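Local coordinates for protein putative hyaluronoglucosaminidase (Clostridium perfringens, PDB 6PWI) that probably removes N-acetylhexosamine residues from glycans, as a family 84 glycoside hydrolase, this chain being the part of a longer protein that holds the catalytic barrel, at residues Ile398-Met410 / Met477-Glu490. Numbering follows the deposited sequence. Where two conformers were deposited one is given.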
ATOM      1  N   ILE A 398     -14.218   4.773  -8.689  1.00 24.61           N
ATOM      2  CA  ILE A 398     -14.374   4.875 -10.131  1.00 23.00           C
ATOM      3  C   ILE A 398     -15.258   3.733 -10.637  1.00 23.41           C
ATOM      4  O   ILE A 398     -15.766   3.808 -11.754  1.00 24.18           O
ATOM      5  CB  ILE A 398     -12.998   4.898 -10.830  1.00 22.14           C
ATOM      6  CG1 ILE A 398     -12.226   3.589 -10.639  1.00 21.02           C
ATOM      7  CG2 ILE A 398     -12.180   6.106 -10.392  1.00 21.41           C
ATOM      8  CD1 ILE A 398     -11.058   3.438 -11.576  1.00 20.94           C
ATOM      9  N   ASN A 399     -15.430   2.682  -9.820  1.00 23.17           N
ATOM     10  CA  ASN A 399     -16.245   1.526 -10.168  1.00 23.29           C
ATOM     11  C   ASN A 399     -16.403   0.614  -8.953  1.00 24.04           C
ATOM     12  O   ASN A 399     -15.595  -0.288  -8.730  1.00 23.23           O
ATOM     13  CB  ASN A 399     -15.674   0.725 -11.343  1.00 23.11           C
ATOM     14  CG  ASN A 399     -16.659  -0.296 -11.887  1.00 24.51           C
ATOM     15  OD1 ASN A 399     -17.688  -0.575 -11.262  1.00 24.19           O
ATOM     16  ND2 ASN A 399     -16.361  -0.855 -13.052  1.00 23.60           N
ATOM     17  N   ASN A 400     -17.487   0.828  -8.202  1.00 25.34           N
ATOM     18  CA  ASN A 400     -17.647   0.197  -6.901  1.00 26.48           C
ATOM     19  C   ASN A 400     -17.937  -1.295  -7.035  1.00 26.63           C
ATOM     20  O   ASN A 400     -17.906  -2.015  -6.037  1.00 27.68           O
ATOM     21  CB  ASN A 400     -18.674   0.925  -6.039  1.00 28.25           C
ATOM     22  CG  ASN A 400     -18.053   2.121  -5.352  1.00 30.64           C
ATOM     23  OD1 ASN A 400     -18.297   3.254  -5.763  1.00 31.92           O
ATOM     24  ND2 ASN A 400     -17.209   1.875  -4.352  1.00 30.57           N
ATOM     25  N   LYS A 401     -18.201  -1.741  -8.269  1.00 25.05           N
ATOM     26  CA  LYS A 401     -18.491  -3.136  -8.542  1.00 23.56           C
ATOM     27  C   LYS A 401     -17.202  -3.951  -8.475  1.00 23.07           C
ATOM     28  O   LYS A 401     -17.249  -5.180  -8.440  1.00 23.15           O
ATOM     29  CB  LYS A 401     -19.176  -3.280  -9.905  1.00 23.91           C
ATOM     30  CG  LYS A 401     -20.581  -2.693  -9.988  1.00 24.66           C
ATOM     31  CD  LYS A 401     -21.314  -3.068 -11.258  1.00 24.15           C
ATOM     32  CE  LYS A 401     -21.408  -1.922 -12.240  1.00 26.83           C
ATOM     33  NZ  LYS A 401     -20.104  -1.633 -12.882  1.00 27.99           N
ATOM     34  N   ARG A 402     -16.056  -3.258  -8.425  1.00 21.64           N
ATOM     35  CA  ARG A 402     -14.766  -3.916  -8.565  1.00 20.95           C
ATOM     36  C   ARG A 402     -14.037  -4.005  -7.227  1.00 21.54           C
ATOM     37  O   ARG A 402     -14.108  -3.090  -6.413  1.00 22.67           O
ATOM     38  CB  ARG A 402     -13.896  -3.138  -9.551  1.00 19.44           C
ATOM     39  CG  ARG A 402     -14.451  -3.109 -10.965  1.00 18.37           C
ATOM     40  CD  ARG A 402     -14.518  -4.472 -11.632  1.00 18.20           C
ATOM     41  NE  ARG A 402     -14.917  -4.169 -12.995  1.00 18.41           N
ATOM     42  CZ  ARG A 402     -16.156  -4.274 -13.454  1.00 18.08           C
ATOM     43  NH1 ARG A 402     -17.106  -4.754 -12.669  1.00 17.88           N
ATOM     44  NH2 ARG A 402     -16.430  -3.919 -14.698  1.00 17.39           N
ATOM     45  N   LEU A 403     -13.366  -5.138  -7.002  1.00 21.60           N
ATOM     46  CA  LEU A 403     -12.195  -5.175  -6.148  1.00 22.09           C
ATOM     47  C   LEU A 403     -10.987  -5.092  -7.072  1.00 23.14           C
ATOM     48  O   LEU A 403     -10.977  -5.728  -8.122  1.00 24.91           O
ATOM     49  CB  LEU A 403     -12.166  -6.490  -5.367  1.00 21.75           C
ATOM     50  CG  LEU A 403     -13.200  -6.645  -4.256  1.00 21.89           C
ATOM     51  CD1 LEU A 403     -12.902  -7.889  -3.433  1.00 21.82           C
ATOM     52  CD2 LEU A 403     -13.245  -5.414  -3.361  1.00 21.65           C
ATOM     53  N   LEU A 404      -9.989  -4.286  -6.699  1.00 23.30           N
ATOM     54  CA  LEU A 404      -8.798  -4.158  -7.525  1.00 23.75           C
ATOM     55  C   LEU A 404      -7.591  -4.699  -6.763  1.00 23.46           C
ATOM     56  O   LEU A 404      -7.052  -4.023  -5.888  1.00 23.48           O
ATOM     57  CB  LEU A 404      -8.614  -2.691  -7.935  1.00 22.92           C
ATOM     58  CG  LEU A 404      -9.815  -2.058  -8.640  1.00 22.63           C
ATOM     59  CD1 LEU A 404      -9.584  -0.572  -8.892  1.00 21.60           C
ATOM     60  CD2 LEU A 404     -10.120  -2.793  -9.940  1.00 22.08           C
ATOM     61  N   MET A 405      -7.196  -5.933  -7.090  1.00 23.10           N
ATOM     62  CA  MET A 405      -6.138  -6.606  -6.353  1.00 23.96           C
ATOM     63  C   MET A 405      -5.097  -7.182  -7.317  1.00 23.76           C
ATOM     64  O   MET A 405      -4.482  -8.209  -7.026  1.00 23.79           O
ATOM     65  CB  MET A 405      -6.709  -7.732  -5.484  1.00 25.42           C
ATOM     66  CG  MET A 405      -7.681  -7.277  -4.405  1.00 26.56           C
ATOM     67  SD  MET A 405      -8.496  -8.694  -3.614  1.00 30.50           S
ATOM     68  CE  MET A 405      -7.550  -8.825  -2.102  1.00 30.65           C
ATOM     69  N   GLY A 406      -4.897  -6.510  -8.457  1.00 22.19           N
ATOM     70  CA  GLY A 406      -3.897  -6.938  -9.415  1.00 22.70           C
ATOM     71  C   GLY A 406      -2.503  -6.433  -9.049  1.00 22.64           C
ATOM     72  O   GLY A 406      -2.335  -5.731  -8.058  1.00 23.53           O
ATOM     73  N   LYS A 407      -1.514  -6.782  -9.874  1.00 22.07           N
ATOM     74  CA  LYS A 407      -0.138  -6.353  -9.685  1.00 23.25           C
ATOM     75  C   LYS A 407      -0.011  -4.850  -9.946  1.00 23.79           C
ATOM     76  O   LYS A 407      -0.926  -4.223 -10.479  1.00 23.53           O
ATOM     77  CB  LYS A 407       0.752  -7.127 -10.659  1.00 23.75           C
ATOM     78  CG  LYS A 407       0.461  -6.858 -12.130  1.00 24.50           C
ATOM     79  CD  LYS A 407       1.004  -7.918 -13.051  1.00 25.14           C
ATOM     80  CE  LYS A 407       1.036  -7.465 -14.493  1.00 25.66           C
ATOM     81  NZ  LYS A 407       1.825  -8.401 -15.326  1.00 25.98           N
ATOM     82  N   GLY A 408       1.151  -4.287  -9.591  1.00 23.89           N
ATOM     83  CA  GLY A 408       1.420  -2.868  -9.760  1.00 24.68           C
ATOM     84  C   GLY A 408       1.823  -2.514 -11.190  1.00 25.56           C
ATOM     85  O   GLY A 408       2.971  -2.157 -11.444  1.00 26.54           O
ATOM     86  N   GLU A 409       0.852  -2.588 -12.106  1.00 25.87           N
ATOM     87  CA  GLU A 409       1.043  -2.302 -13.517  1.00 26.41           C
ATOM     88  C   GLU A 409       1.430  -0.842 -13.743  1.00 27.02           C
ATOM     89  O   GLU A 409       2.081  -0.535 -14.738  1.00 27.29           O
ATOM     90  CB  GLU A 409      -0.259  -2.549 -14.277  1.00 27.77           C
ATOM     91  CG  GLU A 409      -0.398  -3.956 -14.812  1.00 30.23           C
ATOM     92  CD  GLU A 409      -1.579  -4.122 -15.753  1.00 32.89           C
ATOM     93  OE1 GLU A 409      -2.590  -4.731 -15.328  1.00 32.83           O
ATOM     94  OE2 GLU A 409      -1.496  -3.630 -16.907  1.00 34.70           O
ATOM     95  N   MET A 410       1.013   0.058 -12.840  1.00 26.67           N
ATOM     96  CA  MET A 410       1.181   1.491 -13.055  1.00 26.92           C
ATOM     97  C   MET A 410       2.517   1.988 -12.502  1.00 27.33           C
ATOM     98  O   MET A 410       2.767   3.190 -12.501  1.00 28.86           O
ATOM     99  CB  MET A 410       0.037   2.278 -12.407  1.00 25.97           C
ATOM    100  CG  MET A 410      -1.300   1.964 -13.040  1.00 27.54           C
ATOM    101  SD  MET A 410      -2.710   2.474 -12.041  1.00 27.30           S
ATOM    102  CE  MET A 410      -2.915   4.165 -12.603  1.00 26.56           C
ATOM    103  N   MET A 477      -9.771 -10.391 -10.172  1.00 21.94           N
ATOM    104  CA  MET A 477     -10.397  -9.179  -9.681  1.00 22.37           C
ATOM    105  C   MET A 477      -9.388  -8.037  -9.738  1.00 22.45           C
ATOM    106  O   MET A 477      -8.692  -7.779  -8.755  1.00 23.37           O
ATOM    107  CB  MET A 477     -10.893  -9.381  -8.245  1.00 22.98           C
ATOM    108  CG  MET A 477     -11.877 -10.522  -8.092  1.00 23.91           C
ATOM    109  SD  MET A 477     -12.424 -10.703  -6.379  1.00 26.92           S
ATOM    110  CE  MET A 477     -13.186 -12.325  -6.409  1.00 27.21           C
ATOM    111  N   SER A 478      -9.306  -7.355 -10.889  1.00 21.59           N
ATOM    112  CA  SER A 478      -8.247  -6.372 -11.050  1.00 21.71           C
ATOM    113  C   SER A 478      -8.550  -5.332 -12.122  1.00 22.20           C
ATOM    114  O   SER A 478      -7.885  -4.300 -12.136  1.00 22.86           O
ATOM    115  CB  SER A 478      -6.888  -7.008 -11.257  1.00 21.98           C
ATOM    116  OG  SER A 478      -6.907  -7.973 -12.301  1.00 22.24           O
ATOM    117  N   ASP A 479      -9.541  -5.582 -12.994  1.00 22.23           N
ATOM    118  CA  ASP A 479      -9.810  -4.653 -14.086  1.00 22.85           C
ATOM    119  C   ASP A 479     -10.938  -3.691 -13.718  1.00 22.78           C
ATOM    120  O   ASP A 479     -12.091  -4.105 -13.621  1.00 24.07           O
ATOM    121  CB  ASP A 479     -10.091  -5.366 -15.413  1.00 23.93           C
ATOM    122  CG  ASP A 479     -10.197  -4.421 -16.608  1.00 25.48           C
ATOM    123  OD1 ASP A 479      -9.936  -3.210 -16.425  1.00 26.80           O
ATOM    124  OD2 ASP A 479     -10.547  -4.897 -17.722  1.00 25.37           O
ATOM    125  N   PRO A 480     -10.651  -2.379 -13.542  1.00 22.27           N
ATOM    126  CA  PRO A 480     -11.681  -1.400 -13.193  1.00 22.28           C
ATOM    127  C   PRO A 480     -12.590  -0.957 -14.337  1.00 23.10           C
ATOM    128  O   PRO A 480     -13.617  -0.335 -14.087  1.00 24.44           O
ATOM    129  CB  PRO A 480     -10.868  -0.206 -12.673  1.00 21.54           C
ATOM    130  CG  PRO A 480      -9.577  -0.290 -13.441  1.00 22.24           C
ATOM    131  CD  PRO A 480      -9.311  -1.776 -13.603  1.00 22.37           C
ATOM    132  N   ALA A 481     -12.215  -1.274 -15.585  1.00 23.78           N
ATOM    133  CA  ALA A 481     -13.025  -0.927 -16.751  1.00 23.40           C
ATOM    134  C   ALA A 481     -14.343  -1.706 -16.747  1.00 23.83           C
ATOM    135  O   ALA A 481     -14.391  -2.850 -16.292  1.00 24.77           O
ATOM    136  CB  ALA A 481     -12.238  -1.192 -18.009  1.00 22.76           C
ATOM    137  N   PRO A 482     -15.467  -1.135 -17.245  1.00 23.66           N
ATOM    138  CA  PRO A 482     -15.514   0.250 -17.727  1.00 24.08           C
ATOM    139  C   PRO A 482     -15.605   1.312 -16.628  1.00 24.71           C
ATOM    140  O   PRO A 482     -16.175   1.071 -15.569  1.00 24.64           O
ATOM    141  CB  PRO A 482     -16.795   0.266 -18.581  1.00 22.94           C
ATOM    142  CG  PRO A 482     -17.690  -0.766 -17.930  1.00 22.62           C
ATOM    143  CD  PRO A 482     -16.751  -1.838 -17.416  1.00 22.85           C
ATOM    144  N   ASN A 483     -15.030   2.488 -16.905  1.00 24.93           N
ATOM    145  CA  ASN A 483     -15.043   3.626 -16.003  1.00 26.49           C
ATOM    146  C   ASN A 483     -14.825   4.892 -16.827  1.00 28.56           C
ATOM    147  O   ASN A 483     -14.266   4.820 -17.921  1.00 27.95           O
ATOM    148  CB  ASN A 483     -14.016   3.482 -14.876  1.00 25.62           C
ATOM    149  CG  ASN A 483     -12.598   3.318 -15.384  1.00 25.92           C
ATOM    150  OD1 ASN A 483     -11.969   4.280 -15.822  1.00 25.33           O
ATOM    151  ND2 ASN A 483     -12.090   2.098 -15.336  1.00 26.00           N
ATOM    152  N   TRP A 484     -15.235   6.040 -16.275  0.50 30.87           N
ATOM    153  CA  TRP A 484     -15.292   7.292 -17.015  0.50 33.16           C
ATOM    154  C   TRP A 484     -13.898   7.850 -17.311  0.50 33.20           C
ATOM    155  O   TRP A 484     -13.738   8.615 -18.257  0.50 33.77           O
ATOM    156  CB  TRP A 484     -16.224   8.301 -16.324  0.50 36.27           C
ATOM    157  CG  TRP A 484     -17.676   8.047 -16.601  0.50 40.13           C
ATOM    158  CD1 TRP A 484     -18.368   8.377 -17.732  0.50 40.59           C
ATOM    159  CD2 TRP A 484     -18.621   7.385 -15.738  0.50 42.33           C
ATOM    160  NE1 TRP A 484     -19.672   7.975 -17.632  0.50 42.05           N
ATOM    161  CE2 TRP A 484     -19.858   7.361 -16.420  0.50 43.23           C
ATOM    162  CE3 TRP A 484     -18.549   6.817 -14.462  0.50 43.57           C
ATOM    163  CZ2 TRP A 484     -21.003   6.795 -15.863  0.50 45.29           C
ATOM    164  CZ3 TRP A 484     -19.678   6.252 -13.912  0.50 45.15           C
ATOM    165  CH2 TRP A 484     -20.889   6.244 -14.605  0.50 46.28           C
ATOM    166  N   HIS A 485     -12.891   7.444 -16.526  1.00 32.68           N
ATOM    167  CA  HIS A 485     -11.524   7.880 -16.769  1.00 34.71           C
ATOM    168  C   HIS A 485     -10.845   7.037 -17.847  1.00 33.71           C
ATOM    169  O   HIS A 485      -9.957   7.522 -18.533  1.00 34.58           O
ATOM    170  CB  HIS A 485     -10.716   7.946 -15.467  1.00 39.18           C
ATOM    171  CG  HIS A 485     -11.308   8.867 -14.453  1.00 44.58           C
ATOM    172  ND1 HIS A 485     -11.398  10.238 -14.659  1.00 45.60           N
ATOM    173  CD2 HIS A 485     -11.861   8.621 -13.244  1.00 45.05           C
ATOM    174  CE1 HIS A 485     -11.978  10.795 -13.615  1.00 47.27           C
ATOM    175  NE2 HIS A 485     -12.264   9.822 -12.724  1.00 46.36           N
ATOM    176  N   GLY A 486     -11.246   5.771 -17.983  1.00 31.87           N
ATOM    177  CA  GLY A 486     -10.739   4.937 -19.063  1.00 28.61           C
ATOM    178  C   GLY A 486      -9.517   4.119 -18.649  1.00 27.12           C
ATOM    179  O   GLY A 486      -8.700   3.745 -19.494  1.00 26.41           O
ATOM    180  N   LEU A 487      -9.408   3.847 -17.344  1.00 24.66           N
ATOM    181  CA  LEU A 487      -8.336   3.016 -16.833  1.00 23.08           C
ATOM    182  C   LEU A 487      -8.688   1.560 -17.110  1.00 23.28           C
ATOM    183  O   LEU A 487      -9.818   1.136 -16.878  1.00 23.37           O
ATOM    184  CB  LEU A 487      -8.171   3.275 -15.334  1.00 22.31           C
ATOM    185  CG  LEU A 487      -7.035   2.507 -14.660  1.00 22.65           C
ATOM    186  CD1 LEU A 487      -5.672   2.987 -15.143  1.00 21.62           C
ATOM    187  CD2 LEU A 487      -7.137   2.607 -13.145  1.00 23.09           C
ATOM    188  N   SER A 488      -7.701   0.813 -17.616  1.00 22.68           N
ATOM    189  CA  SER A 488      -7.885  -0.573 -18.007  1.00 22.55           C
ATOM    190  C   SER A 488      -6.659  -1.351 -17.553  1.00 21.94           C
ATOM    191  O   SER A 488      -5.547  -1.006 -17.949  1.00 22.41           O
ATOM    192  CB  SER A 488      -8.063  -0.678 -19.509  1.00 23.09           C
ATOM    193  OG  SER A 488      -8.103  -2.034 -19.938  1.00 23.24           O
ATOM    194  N   LEU A 489      -6.872  -2.379 -16.721  1.00 20.99           N
ATOM    195  CA  LEU A 489      -5.776  -3.155 -16.163  1.00 21.09           C
ATOM    196  C   LEU A 489      -6.023  -4.629 -16.442  1.00 22.25           C
ATOM    197  O   LEU A 489      -7.167  -5.059 -16.559  1.00 22.57           O
ATOM    198  CB  LEU A 489      -5.673  -2.899 -14.656  1.00 19.93           C
ATOM    199  CG  LEU A 489      -5.389  -1.453 -14.251  1.00 19.24           C
ATOM    200  CD1 LEU A 489      -5.518  -1.278 -12.747  1.00 18.89           C
ATOM    201  CD2 LEU A 489      -4.020  -1.008 -14.743  1.00 18.42           C
ATOM    202  N   GLU A 490      -4.941  -5.405 -16.532  1.00 22.94           N
ATOM    203  CA  GLU A 490      -5.114  -6.802 -16.878  1.00 24.55           C
ATOM    204  C   GLU A 490      -5.720  -7.572 -15.710  1.00 23.97           C
ATOM    205  O   GLU A 490      -5.598  -7.176 -14.558  1.00 24.88           O
ATOM    206  CB  GLU A 490      -3.870  -7.410 -17.531  1.00 26.14           C
ATOM    207  CG  GLU A 490      -2.648  -7.455 -16.647  1.00 29.36           C
ATOM    208  CD  GLU A 490      -1.409  -8.019 -17.324  1.00 31.19           C
ATOM    209  OE1 GLU A 490      -1.067  -7.554 -18.441  1.00 31.64           O
ATOM    210  OE2 GLU A 490      -0.791  -8.932 -16.736  1.00 31.98           O
TER
HETATM  211  O   HOH W   1     -17.387   2.389 -13.431  1.00 30.77           O
HETATM  212  O   HOH W   2      -5.888  -3.924  -9.939  1.00 23.32           O
HETATM  213  O   HOH W   3      -3.674  -6.005 -13.224  1.00 23.16           O
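Two irregular chain segments meet where Met405 N donates to Met477 O (2.9 Å), the one direct backbone hydrogen bond between 398-410, in the loop linking the last two strands of the (beta/alpha)8 barrel, and 477-490, which leads from helix 467-475 toward the C-terminal helices. When neighbouring loops lack a shared sheet, side chains can bind the partner's carbonyls, and Arg402 illustrates this. Its chain bends at chi2 (-64°), turning the guanidinium edge to 477-490: NE donates to Asp479 O at 2.9 Å, a bent bond, whereas NH2 meets Ala481 O almost straight (176°). NH1 turns to Glu607 in a salt bridge. Asn399 ND2 sits over the centre of one guanidinium face and donates to Pro480 O; Asn483 ND2 takes the same oxygen from the opposite face of its carbonyl plane, so two amides grip it. Pro480 CB touches both Ile398 CD1 and Leu404 CD2 (each 3.8 Å), while Met410 CE meets Leu487 CD1. At the far end Lys407 NZ, also salt-bridged to Asp452, meets Glu490 OE2 from above the carboxylate plane; its charge probably offsets some repulsion between Glu490 and Glu409. There Glu409 OE1 receives Glu490 N on its syn lone pair at 2.7 Å.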